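Local coordinates for uncharacterized protein (Thermotoga maritima, PDB 1VMJ), which is of uncharacterised function, belongs to the YjbQ (UPF0047) family, binds sodium in the crystal and has been proposed to be a thiamin phosphate synthase, at residues S61-D66 with Q130-E135; S44-G49 with I116-R121. All blocks are in the same frame, centred on the assembly; numbering follows the deposited sequence.

Contact 1: S61-D66 with Q130-E135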
loop_
_atom_site.group_PDB
_atom_site.type_symbol
_atom_site.label_atom_id
_atom_site.label_comp_id
_atom_site.label_asym_id
_atom_site.label_seq_id
_atom_site.Cartn_x
_atom_site.Cartn_y
_atom_site.Cartn_z
ATOM N N SER A 61 0.823 -11.176 3.142
ATOM C CA SER A 61 0.796 -9.734 3.403
ATOM C C SER A 61 1.536 -9.362 4.651
ATOM O O SER A 61 1.658 -10.165 5.560
ATOM C CB SER A 61 -0.652 -9.262 3.603
ATOM O OG SER A 61 -1.390 -9.395 2.407
ATOM N N VAL A 62 1.980 -8.108 4.702
ATOM C CA VAL A 62 2.301 -7.437 5.960
ATOM C C VAL A 62 1.442 -6.172 6.035
ATOM O O VAL A 62 1.360 -5.409 5.085
ATOM C CB VAL A 62 3.766 -7.098 6.084
ATOM C CG1 VAL A 62 4.024 -6.292 7.332
ATOM C CG2 VAL A 62 4.603 -8.367 6.111
ATOM N N PHE A 63 0.728 -5.999 7.138
ATOM C CA PHE A 63 -0.222 -4.898 7.293
ATOM C C PHE A 63 -0.286 -4.524 8.753
ATOM O O PHE A 63 0.217 -5.247 9.628
ATOM C CB PHE A 63 -1.611 -5.263 6.753
ATOM C CG PHE A 63 -2.309 -6.363 7.547
ATOM C CD1 PHE A 63 -2.077 -7.706 7.291
ATOM C CD2 PHE A 63 -3.180 -6.042 8.564
ATOM C CE1 PHE A 63 -2.682 -8.709 8.058
ATOM C CE2 PHE A 63 -3.822 -7.025 9.288
ATOM C CZ PHE A 63 -3.557 -8.361 9.044
ATOM N N ILE A 64 -0.869 -3.353 8.985
ATOM C CA ILE A 64 -1.087 -2.834 10.324
ATOM C C ILE A 64 -2.575 -2.718 10.605
ATOM O O ILE A 64 -3.320 -2.098 9.836
ATOM C CB ILE A 64 -0.399 -1.477 10.541
ATOM C CG1 ILE A 64 1.111 -1.708 10.725
ATOM C CG2 ILE A 64 -0.942 -0.769 11.765
ATOM C CD1 ILE A 64 1.983 -0.519 10.550
ATOM N N ASN A 65 -3.014 -3.297 11.724
ATOM C CA ASN A 65 -4.378 -3.082 12.172
ATOM C C ASN A 65 -4.518 -3.523 13.619
ATOM O O ASN A 65 -3.540 -3.586 14.309
ATOM C CB ASN A 65 -5.393 -3.730 11.208
ATOM C CG ASN A 65 -6.648 -2.870 11.070
ATOM O OD1 ASN A 65 -7.442 -2.798 12.013
ATOM N ND2 ASN A 65 -6.753 -2.106 9.973
ATOM N N ASP A 66 -5.726 -3.814 14.075
ATOM C CA ASP A 66 -5.957 -4.129 15.489
ATOM C C ASP A 66 -5.629 -5.576 15.802
ATOM O O ASP A 66 -5.905 -6.463 15.000
ATOM C CB ASP A 66 -7.449 -3.920 15.796
ATOM C CG ASP A 66 -7.737 -3.610 17.268
ATOM O OD1 ASP A 66 -6.836 -3.554 18.135
ATOM O OD2 ASP A 66 -8.938 -3.393 17.542
ATOM N N GLN A 130 -0.725 -2.310 15.369
ATOM C CA GLN A 130 0.050 -3.529 15.510
ATOM C C GLN A 130 0.352 -4.082 14.134
ATOM O O GLN A 130 -0.471 -3.995 13.235
ATOM C CB GLN A 130 -0.717 -4.562 16.322
ATOM C CG GLN A 130 -0.944 -4.209 17.786
ATOM C CD GLN A 130 0.284 -4.368 18.643
ATOM O OE1 GLN A 130 0.734 -5.473 18.895
ATOM N NE2 GLN A 130 0.863 -3.257 19.043
ATOM N N VAL A 131 1.536 -4.655 13.970
ATOM C CA VAL A 131 1.969 -5.165 12.674
ATOM C C VAL A 131 1.736 -6.674 12.627
ATOM O O VAL A 131 2.070 -7.411 13.549
ATOM C CB VAL A 131 3.466 -4.912 12.429
ATOM C CG1 VAL A 131 3.817 -5.240 10.971
ATOM C CG2 VAL A 131 3.856 -3.467 12.747
ATOM N N PHE A 132 1.131 -7.095 11.517
ATOM C CA PHE A 132 0.774 -8.488 11.252
ATOM C C PHE A 132 1.384 -9.035 9.992
ATOM O O PHE A 132 1.506 -8.333 8.968
ATOM C CB PHE A 132 -0.751 -8.623 11.135
ATOM C CG PHE A 132 -1.434 -8.440 12.433
ATOM C CD1 PHE A 132 -1.850 -7.175 12.851
ATOM C CD2 PHE A 132 -1.603 -9.509 13.280
ATOM C CE1 PHE A 132 -2.438 -6.997 14.089
ATOM C CE2 PHE A 132 -2.180 -9.318 14.535
ATOM C CZ PHE A 132 -2.584 -8.049 14.916
ATOM N N TYR A 133 1.742 -10.311 10.085
ATOM C CA TYR A 133 1.945 -11.155 8.923
ATOM C C TYR A 133 0.604 -11.790 8.635
ATOM O O TYR A 133 0.004 -12.430 9.504
ATOM C CB TYR A 133 2.990 -12.251 9.200
ATOM C CG TYR A 133 3.244 -13.156 8.020
ATOM C CD1 TYR A 133 3.634 -12.628 6.801
ATOM C CD2 TYR A 133 3.051 -14.538 8.114
ATOM C CE1 TYR A 133 3.868 -13.449 5.708
ATOM C CE2 TYR A 133 3.298 -15.375 7.026
ATOM C CZ TYR A 133 3.690 -14.809 5.825
ATOM O OH TYR A 133 3.908 -15.602 4.742
ATOM N N GLY A 134 0.124 -11.595 7.412
ATOM C CA GLY A 134 -1.105 -12.187 6.940
ATOM C C GLY A 134 -0.791 -13.299 5.976
ATOM O O GLY A 134 -0.430 -13.062 4.809
ATOM N N GLU A 135 -0.881 -14.523 6.454
ATOM C CA GLU A 135 -0.630 -15.685 5.631
ATOM C C GLU A 135 -1.904 -16.119 4.922
ATOM O O GLU A 135 -2.898 -16.368 5.586
ATOM C CB GLU A 135 -0.131 -16.845 6.516
ATOM C CG GLU A 135 0.205 -18.109 5.734
ATOM C CD GLU A 135 1.274 -17.850 4.711
ATOM O OE1 GLU A 135 2.477 -17.897 5.080
ATOM O OE2 GLU A 135 0.903 -17.583 3.551
#

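Contact 2: S44-G49 with I116-R121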
loop_
_atom_site.group_PDB
_atom_site.type_symbol
_atom_site.label_atom_id
_atom_site.label_comp_id
_atom_site.label_asym_id
_atom_site.label_seq_id
_atom_site.Cartn_x
_atom_site.Cartn_y
_atom_site.Cartn_z
ATOM N N SER A 44 19.260 -2.643 15.518
ATOM C CA SER A 44 19.816 -1.840 14.442
ATOM C C SER A 44 20.636 -0.670 14.922
ATOM O O SER A 44 21.511 -0.184 14.190
ATOM C CB SER A 44 18.708 -1.317 13.537
ATOM O OG SER A 44 17.972 -0.261 14.148
ATOM N N GLY A 45 20.286 -0.160 16.098
ATOM C CA GLY A 45 20.904 1.063 16.614
ATOM C C GLY A 45 20.506 2.336 15.887
ATOM O O GLY A 45 21.047 3.409 16.165
ATOM N N ILE A 46 19.583 2.241 14.950
ATOM C CA ILE A 46 19.143 3.400 14.196
ATOM C C ILE A 46 18.232 4.270 15.054
ATOM O O ILE A 46 17.286 3.776 15.656
ATOM C CB ILE A 46 18.464 2.963 12.886
ATOM C CG1 ILE A 46 19.531 2.358 11.967
ATOM C CG2 ILE A 46 17.707 4.136 12.207
ATOM C CD1 ILE A 46 19.009 1.571 10.792
ATOM N N LYS A 47 18.523 5.571 15.110
ATOM C CA LYS A 47 17.742 6.492 15.918
ATOM C C LYS A 47 16.593 7.099 15.120
ATOM O O LYS A 47 15.488 7.216 15.637
ATOM C CB LYS A 47 18.606 7.611 16.494
ATOM C CG LYS A 47 17.773 8.536 17.368
ATOM C CD LYS A 47 18.590 9.505 18.164
ATOM C CE LYS A 47 17.714 10.627 18.656
ATOM N NZ LYS A 47 17.276 11.414 17.499
ATOM N N GLU A 48 16.875 7.511 13.881
ATOM C CA GLU A 48 15.891 8.167 13.004
ATOM C C GLU A 48 15.978 7.528 11.633
ATOM O O GLU A 48 17.066 7.386 11.075
ATOM C CB GLU A 48 16.231 9.641 12.872
ATOM C CG GLU A 48 16.374 10.368 14.210
ATOM C CD GLU A 48 15.067 10.471 14.976
ATOM O OE1 GLU A 48 14.002 10.437 14.333
ATOM O OE2 GLU A 48 15.098 10.594 16.243
ATOM N N GLY A 49 14.843 7.128 11.084
ATOM C CA GLY A 49 14.885 6.455 9.807
ATOM C C GLY A 49 13.533 5.974 9.343
ATOM O O GLY A 49 12.508 6.435 9.828
ATOM N N ILE A 116 7.235 2.214 8.131
ATOM C CA ILE A 116 7.050 2.748 9.453
ATOM C C ILE A 116 8.185 3.684 9.808
ATOM O O ILE A 116 9.365 3.358 9.583
ATOM C CB ILE A 116 6.983 1.597 10.499
ATOM C CG1 ILE A 116 5.874 0.603 10.172
ATOM C CG2 ILE A 116 6.814 2.164 11.896
ATOM C CD1 ILE A 116 5.916 -0.594 10.994
ATOM N N ALA A 117 7.846 4.847 10.335
ATOM C CA ALA A 117 8.872 5.795 10.765
ATOM C C ALA A 117 9.587 5.278 12.013
ATOM O O ALA A 117 8.939 4.725 12.922
ATOM C CB ALA A 117 8.228 7.133 11.080
ATOM N N ILE A 118 10.905 5.485 12.052
ATOM C CA ILE A 118 11.699 5.280 13.258
ATOM C C ILE A 118 12.053 6.647 13.794
ATOM O O ILE A 118 12.674 7.458 13.097
ATOM C CB ILE A 118 12.969 4.449 12.973
ATOM C CG1 ILE A 118 12.602 3.120 12.295
ATOM C CG2 ILE A 118 13.764 4.223 14.241
ATOM C CD1 ILE A 118 11.577 2.315 12.996
ATOM N N THR A 119 11.682 6.882 15.048
ATOM C CA THR A 119 11.887 8.149 15.709
ATOM C C THR A 119 12.404 7.866 17.105
ATOM O O THR A 119 11.827 7.073 17.829
ATOM C CB THR A 119 10.578 8.919 15.781
ATOM O OG1 THR A 119 10.126 9.192 14.450
ATOM C CG2 THR A 119 10.755 10.220 16.487
ATOM N N ASP A 120 13.505 8.498 17.476
ATOM C CA ASP A 120 14.125 8.279 18.785
ATOM C C ASP A 120 14.257 6.773 19.136
ATOM O O ASP A 120 13.876 6.321 20.224
ATOM C CB ASP A 120 13.343 9.032 19.858
ATOM C CG ASP A 120 14.155 9.241 21.125
ATOM O OD1 ASP A 120 15.401 9.118 21.082
ATOM O OD2 ASP A 120 13.537 9.515 22.170
ATOM N N ARG A 121 14.799 6.013 18.186
ATOM C CA ARG A 121 15.061 4.580 18.328
ATOM C C ARG A 121 13.833 3.665 18.415
ATOM O O ARG A 121 13.970 2.482 18.740
ATOM C CB ARG A 121 16.007 4.317 19.502
ATOM C CG ARG A 121 17.421 4.876 19.312
ATOM C CD ARG A 121 18.397 4.154 20.213
ATOM N NE ARG A 121 18.561 2.739 19.846
ATOM C CZ ARG A 121 18.962 1.785 20.696
ATOM N NH1 ARG A 121 19.277 2.065 21.972
ATOM N NH2 ARG A 121 19.066 0.533 20.267
HETATM O O HOH W 1 17.763 1.614 17.524
#

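Contact 1: S61-D66 with Q130-E135
Ser61, Phe63 and Asn65 pair with Gly134, Phe132 and Gln130 through six backbone hydrogen bonds, the strands running antiparallel with axes 4.6 Å apart at closest. The bond from Phe132 N to Phe63 O (2.8 Å) is nearly straight, whereas those at the Asn65 end are more bent. On the phenylalanine face, Phe132 CB sits over the Phe63 ring, a CH-pi contact 3.8 Å from CB to the ring centroid. Phe63 CG lies between its backbone N and carbonyl carbon (chi1 66°), and Gly134 CA meets the ring edge, 4.0 Å from Phe63 CE1, a close approach that suits glycine. The two ring planes are 19° apart, but with centroids separated by 5.5 Å the rings hardly overlap. This ladder is one side of a three-stranded antiparallel sheet in which 130-135 is the central strand and 29-32 its other neighbour. On the opposite face the branched residues touch: Val62 CG1 meets Val131 CG1 at 3.8 Å, and Val131 CG2 rests against Ile64 CG1. These compact apolar groups suit a buried layer packed on Val114 and Ile116 of strand 113-119. Asn65 OD1 accepts from Asp66 N (2.9 Å) and from His104 of the second subunit.

Contact 2: S44-G49 with I116-R121
Gly49 and Ile118 form an antiparallel hydrogen-bonded pair, joined by Gly49 N to Ile118 O (3.0 Å) and Ile118 N to Gly49 O, where strand 49-55 enters the five-stranded antiparallel sheet beside strand 113-119. Just before it, Lys47 and Glu48 make a classic beta bulge opposite Glu151. Lys47 O, turned toward the other segment, takes an almost straight bond from Arg121 N (2.9 Å), on a carbonyl lone pair. Ile118 CG2 lies against the two carbonyl oxygens Lys47 O and Ile46 O. The Glu48 chain bends at chi2 (-67°), turning CD back toward Asp120, and a long, flexible acid suits this reach: OE2 accepts from Asp120 N at 2.9 Å, from above the carboxylate plane. In the conformer given, Lys47 NZ also salt-bridges Glu48 OE2 (2.6 Å), a doubtful second partner. The other oxygen, OE1, is salt-bridged to Lys147 of the second subunit, which also bonds Ile118 O and Thr119 OG1; Thr119 OG1 is bonded to Asp124 OD2 as well. Farther out, Gly45, which follows helix 34-44, has a positive phi that favours glycine, and Ser44 OG accepts from Ile46 N in an ST turn. A water links the segments at the surface, donating to Ile46 O and accepting from Arg121 NE at 2.7 Å, in the plane of the guanidinium.

How the contacts relate
From the N terminus, the chain passes strands 14-22 and 29-32 and helix 34-44, then enters 44-49, the first half of contact 2. Strand 49-55 leads on to 61-66, the first half of contact 1. Helices 69-82 and 101-110 follow before 116-121 closes contact 2, and 130-135 then closes contact 1. The segments alternate, so the two loops cross instead of nesting. Contact 2 belongs to the five-stranded sheet and contact 1 to the three-stranded one. Their centres lie about 20 Å apart, yet Ile116 CD1 reaches Val131 CG2 at 3.9 Å and also touches Ile64 CD1, packing one sheet on the other. Both contacts also meet the second subunit.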